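Local coordinates for importin-95 (Chaetomium thermophilum, PDB 4XRI), which probably carries protein cargo into the nucleus as a flexible HEAT-repeat transport receptor of the importin beta family, and probably binds a small GTPase, at residues A119-I124 with L160-F165; Y229-V234 with G251-I256; E301-E306 with A366-S371; A357-L362 with F400-D405. The protein carries 2 engineered substitutions. All blocks are in the same frame, centred on the assembly; numbering follows the deposited sequence.

Interaction 1. Residues A119-I124 with L160-F165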
loop_
_atom_site.group_PDB
_atom_site.type_symbol
_atom_site.label_atom_id
_atom_site.label_comp_id
_atom_site.label_asym_id
_atom_site.label_seq_id
_atom_site.Cartn_x
_atom_site.Cartn_y
_atom_site.Cartn_z
ATOM N N ALA A 119 4.179 -32.104 -6.663
ATOM C CA ALA A 119 4.226 -32.141 -5.204
ATOM C C ALA A 119 5.597 -32.586 -4.711
ATOM O O ALA A 119 6.131 -32.029 -3.751
ATOM C CB ALA A 119 3.147 -33.060 -4.663
ATOM N N ALA A 120 6.165 -33.585 -5.381
ATOM C CA ALA A 120 7.492 -34.082 -5.039
ATOM C C ALA A 120 8.546 -32.995 -5.244
ATOM O O ALA A 120 9.509 -32.897 -4.482
ATOM C CB ALA A 120 7.828 -35.311 -5.865
ATOM N N ALA A 121 8.355 -32.184 -6.280
ATOM C CA ALA A 121 9.257 -31.069 -6.557
ATOM C C ALA A 121 9.231 -30.059 -5.415
ATOM O O ALA A 121 10.267 -29.516 -5.031
ATOM C CB ALA A 121 8.889 -30.394 -7.871
ATOM N N GLN A 122 8.039 -29.820 -4.875
ATOM C CA GLN A 122 7.880 -28.934 -3.726
ATOM C C GLN A 122 8.605 -29.485 -2.503
ATOM O O GLN A 122 9.301 -28.754 -1.800
ATOM C CB GLN A 122 6.398 -28.724 -3.400
ATOM C CG GLN A 122 5.653 -27.870 -4.404
ATOM C CD GLN A 122 4.296 -27.425 -3.888
ATOM O OE1 GLN A 122 4.195 -26.794 -2.835
ATOM N NE2 GLN A 122 3.242 -27.772 -4.619
ATOM N N VAL A 123 8.437 -30.781 -2.263
ATOM C CA VAL A 123 9.081 -31.448 -1.140
ATOM C C VAL A 123 10.597 -31.323 -1.227
ATOM O O VAL A 123 11.260 -30.956 -0.255
ATOM C CB VAL A 123 8.699 -32.943 -1.079
ATOM C CG1 VAL A 123 9.518 -33.655 -0.016
ATOM C CG2 VAL A 123 7.212 -33.099 -0.814
ATOM N N ILE A 124 11.133 -31.625 -2.405
ATOM C CA ILE A 124 12.571 -31.586 -2.643
ATOM C C ILE A 124 13.153 -30.189 -2.421
ATOM O O ILE A 124 14.225 -30.040 -1.832
ATOM C CB ILE A 124 12.893 -32.068 -4.070
ATOM C CG1 ILE A 124 12.747 -33.589 -4.139
ATOM C CG2 ILE A 124 14.295 -31.644 -4.490
ATOM C CD1 ILE A 124 12.807 -34.147 -5.532
ATOM N N LEU A 160 12.940 -30.167 -13.710
ATOM C CA LEU A 160 13.055 -28.773 -14.119
ATOM C C LEU A 160 12.304 -27.888 -13.137
ATOM O O LEU A 160 12.787 -26.831 -12.733
ATOM C CB LEU A 160 12.514 -28.579 -15.537
ATOM C CG LEU A 160 13.420 -29.069 -16.664
ATOM C CD1 LEU A 160 12.653 -29.130 -17.974
ATOM C CD2 LEU A 160 14.632 -28.158 -16.790
ATOM N N THR A 161 11.119 -28.347 -12.749
ATOM C CA THR A 161 10.276 -27.637 -11.798
ATOM C C THR A 161 10.949 -27.528 -10.430
ATOM O O THR A 161 10.882 -26.487 -9.772
ATOM C CB THR A 161 8.912 -28.340 -11.650
ATOM O OG1 THR A 161 8.227 -28.325 -12.910
ATOM C CG2 THR A 161 8.055 -27.640 -10.619
ATOM N N ALA A 162 11.607 -28.606 -10.014
ATOM C CA ALA A 162 12.312 -28.634 -8.736
ATOM C C ALA A 162 13.511 -27.693 -8.757
ATOM O O ALA A 162 13.768 -26.975 -7.790
ATOM C CB ALA A 162 12.754 -30.053 -8.402
ATOM N N ILE A 163 14.237 -27.705 -9.871
ATOM C CA ILE A 163 15.366 -26.805 -10.076
ATOM C C ILE A 163 14.928 -25.346 -9.967
ATOM O O ILE A 163 15.592 -24.529 -9.324
ATOM C CB ILE A 163 16.030 -27.051 -11.447
ATOM C CG1 ILE A 163 16.834 -28.355 -11.421
ATOM C CG2 ILE A 163 16.925 -25.886 -11.830
ATOM C CD1 ILE A 163 17.352 -28.776 -12.783
ATOM N N GLY A 164 13.796 -25.031 -10.588
ATOM C CA GLY A 164 13.247 -23.688 -10.552
ATOM C C GLY A 164 12.857 -23.261 -9.149
ATOM O O GLY A 164 13.126 -22.133 -8.738
ATOM N N PHE A 165 12.220 -24.172 -8.417
ATOM C CA PHE A 165 11.813 -23.925 -7.034
ATOM C C PHE A 165 13.011 -23.602 -6.153
ATOM O O PHE A 165 12.963 -22.691 -5.325
ATOM C CB PHE A 165 11.070 -25.138 -6.461
ATOM C CG PHE A 165 9.687 -25.326 -7.014
ATOM C CD1 PHE A 165 9.109 -24.364 -7.823
ATOM C CD2 PHE A 165 8.958 -26.464 -6.708
ATOM C CE1 PHE A 165 7.836 -24.536 -8.325
ATOM C CE2 PHE A 165 7.681 -26.639 -7.202
ATOM C CZ PHE A 165 7.118 -25.672 -8.013
#
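The methyl of Ala121 is the central bump: CB points at helix 153-168 and settles into a shallow hollow framed by Thr161, Ala162 and Phe165. Its floor is the Ala162 backbone and methyl, with the two CB atoms of Ala121 and Ala162 3.9 Å apart. One wall is the Thr161 methyl, CG2 lying 4.0 Å from Ala121 CB; the other is the Phe165 ring, whose CE2 is equally near that CB. Small residues let the backbones close in, and the CA atoms of Ala121 and Ala162 stand only 4.5 Å apart. The helices run in roughly the same direction, 35° apart, a near-parallel packing consistent with neighbouring helices in a HEAT-repeat solenoid. Phe165 CG lies anti to its carbonyl carbon (chi1 -72°), which brings the ring to helix 114-131 edge-on, CD2 3.7 Å from the carbonyl O of Ala121. Gln122 CG approaches the ring obliquely, 3.7 Å from Phe165 CE2, and its amide plane is turned 87° from the ring plane. That amide is turned to Gln118, to whose OE1 NE2 is hydrogen-bonded, while Thr161 OG1 bonds back to the Gln157 carbonyl. Ile124 CG2 brushes Ala162 CB at 4.5 Å.

Interaction 2. Residues Y229-V234 with G251-I256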
loop_
_atom_site.group_PDB
_atom_site.type_symbol
_atom_site.label_atom_id
_atom_site.label_comp_id
_atom_site.label_asym_id
_atom_site.label_seq_id
_atom_site.Cartn_x
_atom_site.Cartn_y
_atom_site.Cartn_z
ATOM N N TYR A 229 22.472 -15.922 -24.746
ATOM C CA TYR A 229 22.051 -17.308 -24.567
ATOM C C TYR A 229 20.594 -17.371 -24.121
ATOM O O TYR A 229 19.748 -17.962 -24.791
ATOM C CB TYR A 229 22.965 -17.996 -23.544
ATOM C CG TYR A 229 22.890 -19.508 -23.500
ATOM C CD1 TYR A 229 22.589 -20.172 -22.316
ATOM C CD2 TYR A 229 23.142 -20.273 -24.633
ATOM C CE1 TYR A 229 22.533 -21.556 -22.261
ATOM C CE2 TYR A 229 23.087 -21.658 -24.588
ATOM C CZ TYR A 229 22.780 -22.292 -23.400
ATOM O OH TYR A 229 22.724 -23.666 -23.357
ATOM N N ILE A 230 20.317 -16.729 -22.992
ATOM C CA ILE A 230 18.986 -16.699 -22.404
ATOM C C ILE A 230 17.979 -15.968 -23.289
ATOM O O ILE A 230 16.870 -16.451 -23.506
ATOM C CB ILE A 230 19.021 -16.035 -21.019
ATOM C CG1 ILE A 230 19.869 -16.876 -20.065
ATOM C CG2 ILE A 230 17.618 -15.844 -20.476
ATOM C CD1 ILE A 230 20.227 -16.172 -18.777
ATOM N N MET A 231 18.374 -14.811 -23.811
ATOM C CA MET A 231 17.472 -14.008 -24.630
ATOM C C MET A 231 17.086 -14.721 -25.923
ATOM O O MET A 231 15.955 -14.589 -26.397
ATOM C CB MET A 231 18.102 -12.648 -24.949
ATOM C CG MET A 231 18.278 -11.748 -23.729
ATOM S SD MET A 231 16.745 -11.521 -22.806
ATOM C CE MET A 231 15.794 -10.550 -23.971
ATOM N N GLN A 232 18.016 -15.484 -26.490
ATOM C CA GLN A 232 17.738 -16.197 -27.732
ATOM C C GLN A 232 16.634 -17.233 -27.543
ATOM O O GLN A 232 15.700 -17.299 -28.338
ATOM C CB GLN A 232 19.005 -16.868 -28.269
ATOM C CG GLN A 232 18.856 -17.467 -29.667
ATOM C CD GLN A 232 18.253 -18.860 -29.656
ATOM O OE1 GLN A 232 18.456 -19.631 -28.717
ATOM N NE2 GLN A 232 17.497 -19.185 -30.698
ATOM N N VAL A 233 16.743 -18.034 -26.488
ATOM C CA VAL A 233 15.782 -19.102 -26.249
ATOM C C VAL A 233 14.428 -18.538 -25.818
ATOM O O VAL A 233 13.386 -19.108 -26.133
ATOM C CB VAL A 233 16.300 -20.114 -25.187
ATOM C CG1 VAL A 233 16.256 -19.537 -23.787
ATOM C CG2 VAL A 233 15.493 -21.398 -25.251
ATOM N N VAL A 234 14.440 -17.407 -25.117
ATOM C CA VAL A 234 13.196 -16.799 -24.661
ATOM C C VAL A 234 12.429 -16.222 -25.847
ATOM O O VAL A 234 11.222 -16.427 -25.980
ATOM C CB VAL A 234 13.442 -15.685 -23.621
ATOM C CG1 VAL A 234 12.159 -14.917 -23.351
ATOM C CG2 VAL A 234 13.983 -16.272 -22.326
ATOM N N GLY A 251 6.011 -14.509 -19.760
ATOM C CA GLY A 251 6.143 -14.321 -18.330
ATOM C C GLY A 251 7.606 -14.186 -17.963
ATOM O O GLY A 251 7.980 -13.360 -17.133
ATOM N N CYS A 252 8.435 -15.012 -18.594
ATOM C CA CYS A 252 9.881 -14.952 -18.424
ATOM C C CYS A 252 10.413 -13.600 -18.888
ATOM O O CYS A 252 11.251 -12.982 -18.230
ATOM C CB CYS A 252 10.551 -16.086 -19.206
ATOM S SG CYS A 252 12.271 -16.403 -18.797
ATOM N N LEU A 253 9.909 -13.148 -20.032
ATOM C CA LEU A 253 10.343 -11.899 -20.638
ATOM C C LEU A 253 9.986 -10.701 -19.758
ATOM O O LEU A 253 10.769 -9.759 -19.626
ATOM C CB LEU A 253 9.720 -11.753 -22.028
ATOM C CG LEU A 253 10.366 -10.771 -23.003
ATOM C CD1 LEU A 253 11.869 -10.997 -23.057
ATOM C CD2 LEU A 253 9.748 -10.933 -24.389
ATOM N N ASN A 254 8.801 -10.750 -19.154
ATOM C CA ASN A 254 8.336 -9.688 -18.268
ATOM C C ASN A 254 9.211 -9.550 -17.033
ATOM O O ASN A 254 9.474 -8.441 -16.567
ATOM C CB ASN A 254 6.888 -9.937 -17.845
ATOM C CG ASN A 254 5.919 -9.838 -19.009
ATOM O OD1 ASN A 254 6.274 -9.365 -20.086
ATOM N ND2 ASN A 254 4.687 -10.287 -18.795
ATOM N N ARG A 255 9.659 -10.684 -16.506
ATOM C CA ARG A 255 10.539 -10.687 -15.347
ATOM C C ARG A 255 11.928 -10.185 -15.726
ATOM O O ARG A 255 12.582 -9.493 -14.944
ATOM C CB ARG A 255 10.620 -12.087 -14.733
ATOM C CG ARG A 255 9.392 -12.445 -13.921
ATOM C CD ARG A 255 9.395 -13.887 -13.446
ATOM N NE ARG A 255 8.099 -14.228 -12.865
ATOM C CZ ARG A 255 7.828 -15.360 -12.224
ATOM N NH1 ARG A 255 8.768 -16.282 -12.069
ATOM N NH2 ARG A 255 6.612 -15.565 -11.734
ATOM N N ILE A 256 12.365 -10.531 -16.932
ATOM C CA ILE A 256 13.647 -10.059 -17.445
ATOM C C ILE A 256 13.657 -8.536 -17.554
ATOM O O ILE A 256 14.602 -7.876 -17.114
ATOM C CB ILE A 256 13.966 -10.678 -18.822
ATOM C CG1 ILE A 256 14.369 -12.147 -18.661
ATOM C CG2 ILE A 256 15.072 -9.898 -19.520
ATOM C CD1 ILE A 256 14.469 -12.900 -19.965
#
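Val234 and Ile256 meet tip to tip, Val234 CG2 lying 4.1 Å from Ile256 CD1, in an interface made of apolar side chains. Among the aliphatic contacts, the two methyls of Val234 part company: CG1, anti to the backbone N, touches Leu253 CD1 at 3.9 Å, while CG2 faces Ile256 and Cys252. Ile230 adds a lighter touch, its CG2 4.3 Å from Ile256 CD1, so that this one delta methyl is shared by residues a turn apart on helix 224-238. Sulfur makes the second group. Met231 starts off to one side of the facing helix, but bends at chi2 and chi3 (-54° and -68°) and curls its thioether back across the gap. Its SD runs alongside Ile256, 3.9 Å from CD1, the two side chains passing in opposite directions, and its CE meets Leu253 CD1 at 4.1 Å, with the chains crossing at about a right angle. On the other flank Cys252 SG rests 3.9 Å from Val234 CG2. All six residues are buried, and Leu210 of helix 200-212 covers Ile230, Val234 and Cys252, while Phe294 of helix 285-310 backs Leu253. The axes lie 10.8 Å apart and run at 144°, the roughly antiparallel pairing of two chain-adjacent helices within the stacked helical hairpins of a HEAT-repeat solenoid.

Interaction 3. Residues E301-E306 with A366-S371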
loop_
_atom_site.group_PDB
_atom_site.type_symbol
_atom_site.label_atom_id
_atom_site.label_comp_id
_atom_site.label_asym_id
_atom_site.label_seq_id
_atom_site.Cartn_x
_atom_site.Cartn_y
_atom_site.Cartn_z
ATOM N N GLU A 301 8.755 0.957 -15.203
ATOM C CA GLU A 301 10.191 1.172 -15.063
ATOM C C GLU A 301 10.591 2.568 -15.514
ATOM O O GLU A 301 11.319 3.274 -14.814
ATOM C CB GLU A 301 10.976 0.132 -15.867
ATOM C CG GLU A 301 11.116 -1.207 -15.179
ATOM C CD GLU A 301 11.956 -1.128 -13.919
ATOM O OE1 GLU A 301 13.090 -0.604 -13.990
ATOM O OE2 GLU A 301 11.476 -1.579 -12.859
ATOM N N GLU A 302 10.113 2.960 -16.689
ATOM C CA GLU A 302 10.504 4.234 -17.273
ATOM C C GLU A 302 9.882 5.420 -16.534
ATOM O O GLU A 302 10.475 6.493 -16.471
ATOM C CB GLU A 302 10.139 4.265 -18.757
ATOM C CG GLU A 302 10.904 3.225 -19.568
ATOM C CD GLU A 302 10.937 3.517 -21.058
ATOM O OE1 GLU A 302 9.920 3.994 -21.600
ATOM O OE2 GLU A 302 11.993 3.280 -21.683
ATOM N N ILE A 303 8.700 5.223 -15.959
ATOM C CA ILE A 303 8.098 6.252 -15.115
ATOM C C ILE A 303 8.972 6.493 -13.885
ATOM O O ILE A 303 9.232 7.637 -13.505
ATOM C CB ILE A 303 6.671 5.871 -14.666
ATOM C CG1 ILE A 303 5.688 6.002 -15.831
ATOM C CG2 ILE A 303 6.215 6.765 -13.523
ATOM C CD1 ILE A 303 4.364 5.315 -15.580
ATOM N N ALA A 304 9.426 5.403 -13.274
ATOM C CA ALA A 304 10.300 5.477 -12.108
ATOM C C ALA A 304 11.619 6.157 -12.455
ATOM O O ALA A 304 12.089 7.032 -11.726
ATOM C CB ALA A 304 10.554 4.090 -11.548
ATOM N N ILE A 305 12.203 5.756 -13.580
ATOM C CA ILE A 305 13.478 6.303 -14.032
ATOM C C ILE A 305 13.371 7.798 -14.319
ATOM O O ILE A 305 14.234 8.580 -13.913
ATOM C CB ILE A 305 13.980 5.575 -15.288
ATOM C CG1 ILE A 305 14.341 4.130 -14.941
ATOM C CG2 ILE A 305 15.185 6.286 -15.880
ATOM C CD1 ILE A 305 14.622 3.270 -16.142
ATOM N N GLU A 306 12.303 8.187 -15.009
ATOM C CA GLU A 306 12.048 9.594 -15.301
ATOM C C GLU A 306 11.948 10.416 -14.023
ATOM O O GLU A 306 12.517 11.503 -13.928
ATOM C CB GLU A 306 10.767 9.750 -16.117
ATOM C CG GLU A 306 10.898 9.337 -17.564
ATOM C CD GLU A 306 9.568 8.948 -18.172
ATOM O OE1 GLU A 306 8.529 9.140 -17.505
ATOM O OE2 GLU A 306 9.565 8.438 -19.311
ATOM N N ALA A 366 0.573 6.942 -20.847
ATOM C CA ALA A 366 0.382 8.388 -20.882
ATOM C C ALA A 366 1.333 9.086 -19.917
ATOM O O ALA A 366 1.859 10.160 -20.210
ATOM C CB ALA A 366 -1.058 8.740 -20.551
ATOM N N GLN A 367 1.550 8.461 -18.764
ATOM C CA GLN A 367 2.490 8.972 -17.773
ATOM C C GLN A 367 3.920 8.850 -18.283
ATOM O O GLN A 367 4.761 9.717 -18.035
ATOM C CB GLN A 367 2.342 8.220 -16.444
ATOM C CG GLN A 367 1.016 8.439 -15.736
ATOM C CD GLN A 367 0.875 7.597 -14.478
ATOM O OE1 GLN A 367 1.768 7.568 -13.632
ATOM N NE2 GLN A 367 -0.249 6.900 -14.357
ATOM N N ALA A 368 4.182 7.768 -19.011
ATOM C CA ALA A 368 5.529 7.446 -19.459
ATOM C C ALA A 368 6.009 8.324 -20.615
ATOM O O ALA A 368 7.183 8.683 -20.671
ATOM C CB ALA A 368 5.605 5.974 -19.858
ATOM N N VAL A 369 5.117 8.663 -21.539
ATOM C CA VAL A 369 5.539 9.359 -22.754
ATOM C C VAL A 369 4.941 10.755 -22.902
ATOM O O VAL A 369 5.360 11.524 -23.764
ATOM C CB VAL A 369 5.183 8.546 -24.015
ATOM C CG1 VAL A 369 5.552 7.086 -23.819
ATOM C CG2 VAL A 369 3.705 8.685 -24.352
ATOM N N GLY A 370 3.959 11.074 -22.069
ATOM C CA GLY A 370 3.354 12.392 -22.079
ATOM C C GLY A 370 2.601 12.740 -23.352
ATOM O O GLY A 370 1.731 11.996 -23.801
ATOM N N SER A 371 2.947 13.885 -23.936
ATOM C CA SER A 371 2.220 14.439 -25.079
ATOM C C SER A 371 2.314 13.582 -26.338
ATOM O O SER A 371 1.480 13.700 -27.237
ATOM C CB SER A 371 2.729 15.850 -25.386
ATOM O OG SER A 371 2.508 16.719 -24.288
#
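Ile303 CG1 and Glu306 CG lie anti to their carbonyl carbons (chi1 -73° and -74°), and both side chains then extend (chi2 165° for Ile303), reaching the last turn of helix 354-369. Ile303 CD1 lies 3.6 Å from Gln367 CB, the two side chains crossing at a slant, and Ile303 CG1 lies 4.0 Å from Ala368 CB. The short alanine lets Ile303 and Ala368 approach to 5.2 Å between CA atoms. One turn on, the Glu306 carboxyl group comes tip-first to the carbonyl at this helix end, with OE2 2.8 Å from Ala368 O and OE1 3.5 Å from it. The helix stops just beyond, where Gly370 takes positive phi. In this all-helical HEAT-repeat solenoid the contact joins helix 285-310 to the C-terminal end of helix 354-369. An alanine in place of Glu306 would probably leave Ala368 O without its close carboxyl neighbour and the flank of Phe321, which Glu306 also touches, less covered. Two oxygens so close, at the C-terminal, partly negative end of a helix, suggest that the acid is likely to be protonated in this crystal, with its ionisation shifted toward the neutral form.

Interaction 4. Residues A357-L362 with F400-D405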
loop_
_atom_site.group_PDB
_atom_site.type_symbol
_atom_site.label_atom_id
_atom_site.label_comp_id
_atom_site.label_asym_id
_atom_site.label_seq_id
_atom_site.Cartn_x
_atom_site.Cartn_y
_atom_site.Cartn_z
ATOM N N ALA A 357 -6.685 -4.644 -18.638
ATOM C CA ALA A 357 -5.233 -4.684 -18.732
ATOM C C ALA A 357 -4.739 -3.586 -19.671
ATOM O O ALA A 357 -3.812 -2.844 -19.343
ATOM C CB ALA A 357 -4.766 -6.048 -19.214
ATOM N N ALA A 358 -5.374 -3.489 -20.835
ATOM C CA ALA A 358 -5.039 -2.476 -21.831
ATOM C C ALA A 358 -5.269 -1.069 -21.291
ATOM O O ALA A 358 -4.493 -0.155 -21.576
ATOM C CB ALA A 358 -5.850 -2.694 -23.102
ATOM N N TYR A 359 -6.333 -0.900 -20.511
ATOM C CA TYR A 359 -6.638 0.403 -19.932
ATOM C C TYR A 359 -5.565 0.822 -18.936
ATOM O O TYR A 359 -5.102 1.962 -18.964
ATOM C CB TYR A 359 -8.004 0.403 -19.245
ATOM C CG TYR A 359 -8.370 1.760 -18.679
ATOM C CD1 TYR A 359 -9.002 2.714 -19.468
ATOM C CD2 TYR A 359 -8.064 2.095 -17.364
ATOM C CE1 TYR A 359 -9.328 3.957 -18.961
ATOM C CE2 TYR A 359 -8.385 3.336 -16.850
ATOM C CZ TYR A 359 -9.017 4.263 -17.651
ATOM O OH TYR A 359 -9.341 5.502 -17.144
ATOM N N GLN A 360 -5.185 -0.101 -18.056
ATOM C CA GLN A 360 -4.121 0.152 -17.087
ATOM C C GLN A 360 -2.849 0.566 -17.813
ATOM O O GLN A 360 -2.214 1.559 -17.459
ATOM C CB GLN A 360 -3.846 -1.085 -16.218
ATOM C CG GLN A 360 -5.025 -1.564 -15.386
ATOM C CD GLN A 360 -5.649 -0.467 -14.549
ATOM O OE1 GLN A 360 -4.951 0.356 -13.955
ATOM N NE2 GLN A 360 -6.977 -0.447 -14.500
ATOM N N CYS A 361 -2.497 -0.211 -18.832
ATOM C CA CYS A 361 -1.312 0.037 -19.644
ATOM C C CYS A 361 -1.362 1.418 -20.288
ATOM O O CYS A 361 -0.365 2.144 -20.300
ATOM C CB CYS A 361 -1.172 -1.046 -20.722
ATOM S SG CYS A 361 0.399 -1.025 -21.615
ATOM N N LEU A 362 -2.527 1.771 -20.824
ATOM C CA LEU A 362 -2.713 3.053 -21.495
ATOM C C LEU A 362 -2.480 4.218 -20.538
ATOM O O LEU A 362 -1.839 5.207 -20.894
ATOM C CB LEU A 362 -4.115 3.139 -22.100
ATOM C CG LEU A 362 -4.382 4.348 -22.994
ATOM C CD1 LEU A 362 -3.338 4.427 -24.099
ATOM C CD2 LEU A 362 -5.783 4.279 -23.583
ATOM N N PHE A 400 -9.910 8.632 -23.739
ATOM C CA PHE A 400 -9.814 10.070 -23.522
ATOM C C PHE A 400 -9.468 10.383 -22.070
ATOM O O PHE A 400 -8.536 11.138 -21.786
ATOM C CB PHE A 400 -11.125 10.753 -23.906
ATOM C CG PHE A 400 -11.010 12.240 -24.044
ATOM C CD1 PHE A 400 -11.703 13.084 -23.197
ATOM C CD2 PHE A 400 -10.212 12.793 -25.029
ATOM C CE1 PHE A 400 -11.604 14.458 -23.333
ATOM C CE2 PHE A 400 -10.105 14.161 -25.169
ATOM C CZ PHE A 400 -10.803 14.997 -24.319
ATOM N N GLY A 401 -10.220 9.786 -21.152
ATOM C CA GLY A 401 -9.957 9.951 -19.736
ATOM C C GLY A 401 -8.623 9.355 -19.334
ATOM O O GLY A 401 -7.937 9.890 -18.465
ATOM N N ALA A 402 -8.249 8.254 -19.980
ATOM C CA ALA A 402 -7.043 7.506 -19.620
ATOM C C ALA A 402 -5.742 8.297 -19.776
ATOM O O ALA A 402 -4.780 8.057 -19.046
ATOM C CB ALA A 402 -6.963 6.226 -20.443
ATOM N N ILE A 403 -5.706 9.232 -20.721
ATOM C CA ILE A 403 -4.476 9.965 -21.012
ATOM C C ILE A 403 -4.420 11.351 -20.370
ATOM O O ILE A 403 -3.556 12.160 -20.710
ATOM C CB ILE A 403 -4.269 10.143 -22.531
ATOM C CG1 ILE A 403 -5.379 11.010 -23.132
ATOM C CG2 ILE A 403 -4.182 8.791 -23.221
ATOM C CD1 ILE A 403 -5.062 11.530 -24.522
ATOM N N MET A 404 -5.332 11.623 -19.445
ATOM C CA MET A 404 -5.395 12.944 -18.823
ATOM C C MET A 404 -4.243 13.181 -17.852
ATOM O O MET A 404 -3.774 14.308 -17.693
ATOM C CB MET A 404 -6.733 13.129 -18.109
ATOM C CG MET A 404 -7.876 13.427 -19.062
ATOM S SD MET A 404 -7.531 14.886 -20.064
ATOM C CE MET A 404 -8.667 14.638 -21.422
ATOM N N ASP A 405 -3.782 12.119 -17.204
ATOM C CA ASP A 405 -2.653 12.230 -16.290
ATOM C C ASP A 405 -1.364 11.801 -16.981
ATOM O O ASP A 405 -1.189 10.631 -17.318
ATOM C CB ASP A 405 -2.895 11.393 -15.030
ATOM C CG ASP A 405 -1.726 11.443 -14.059
ATOM O OD1 ASP A 405 -0.891 12.367 -14.160
ATOM O OD2 ASP A 405 -1.647 10.555 -13.185
#
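Helix 354-369 faces the last turn of helix 390-402 here, Leu362 and Ala402 being the closest backbone pair at 6.5 Å between CA atoms, and the second helix ends where Ile403 departs from helical phi/psi. The pairing belongs to the HEAT-repeat solenoid of importin beta, whose helices stack side by side. Ala402 is the bump: its methyl points at the opposing helix and enters a notch between Tyr359 and Leu362, residues three apart on the same helix. Tyr359 CG is anti to the backbone N (chi1 -178°), which carries the ring out along the side of the notch toward Ala402. The ring meets the methyl obliquely, through CE1 at 3.6 Å from Ala402 CB, and Tyr359 OH goes on past it to within 3.9 Å of Ala402 CA. Leu362, also with CG anti to its backbone N, closes the other side through CD2, 3.9 Å from Ala402 CB. Tyr440 of helix 432-449 touches Tyr359 as well, and the phenol oxygen has a weak hydrogen bond with Gln363 NE2. An alanine in place of Tyr359 would probably open a gap beside the Ala402 methyl and leave Tyr440 without this neighbour. At this helix end Arg444 NE of helix 432-449 is hydrogen-bonded to Gly401 O, and NH2 weakly to Ala402 O. Beyond Ala402, Ile403 turns most of its side chain from the contact, and its CG2 stands 4.5 Å from Leu362 CG.

From the N terminus, interaction 1 comes first, closing a loop of 35 residues between helices 114-131 and 153-168; interaction 2 follows in series with a tighter closure of 16 residues, joining helices 224-238 and 243-260. Their centres lie about 21 Å apart and their nearest atoms about 8 Å. Interactions 3 and 4, closing loops of 59 and 37 residues, come later and cross: segment 357-362 falls inside the span from 301-306 to 366-371, whereas 400-405 lies beyond it. Both use helix 354-369, joined at its C-terminal end to helix 285-310 and earlier along its length to helix 390-402. They touch directly, Ala366 CB lying 3.7 Å from Ile403 CA, so the two contacts adjoin along helix 354-369.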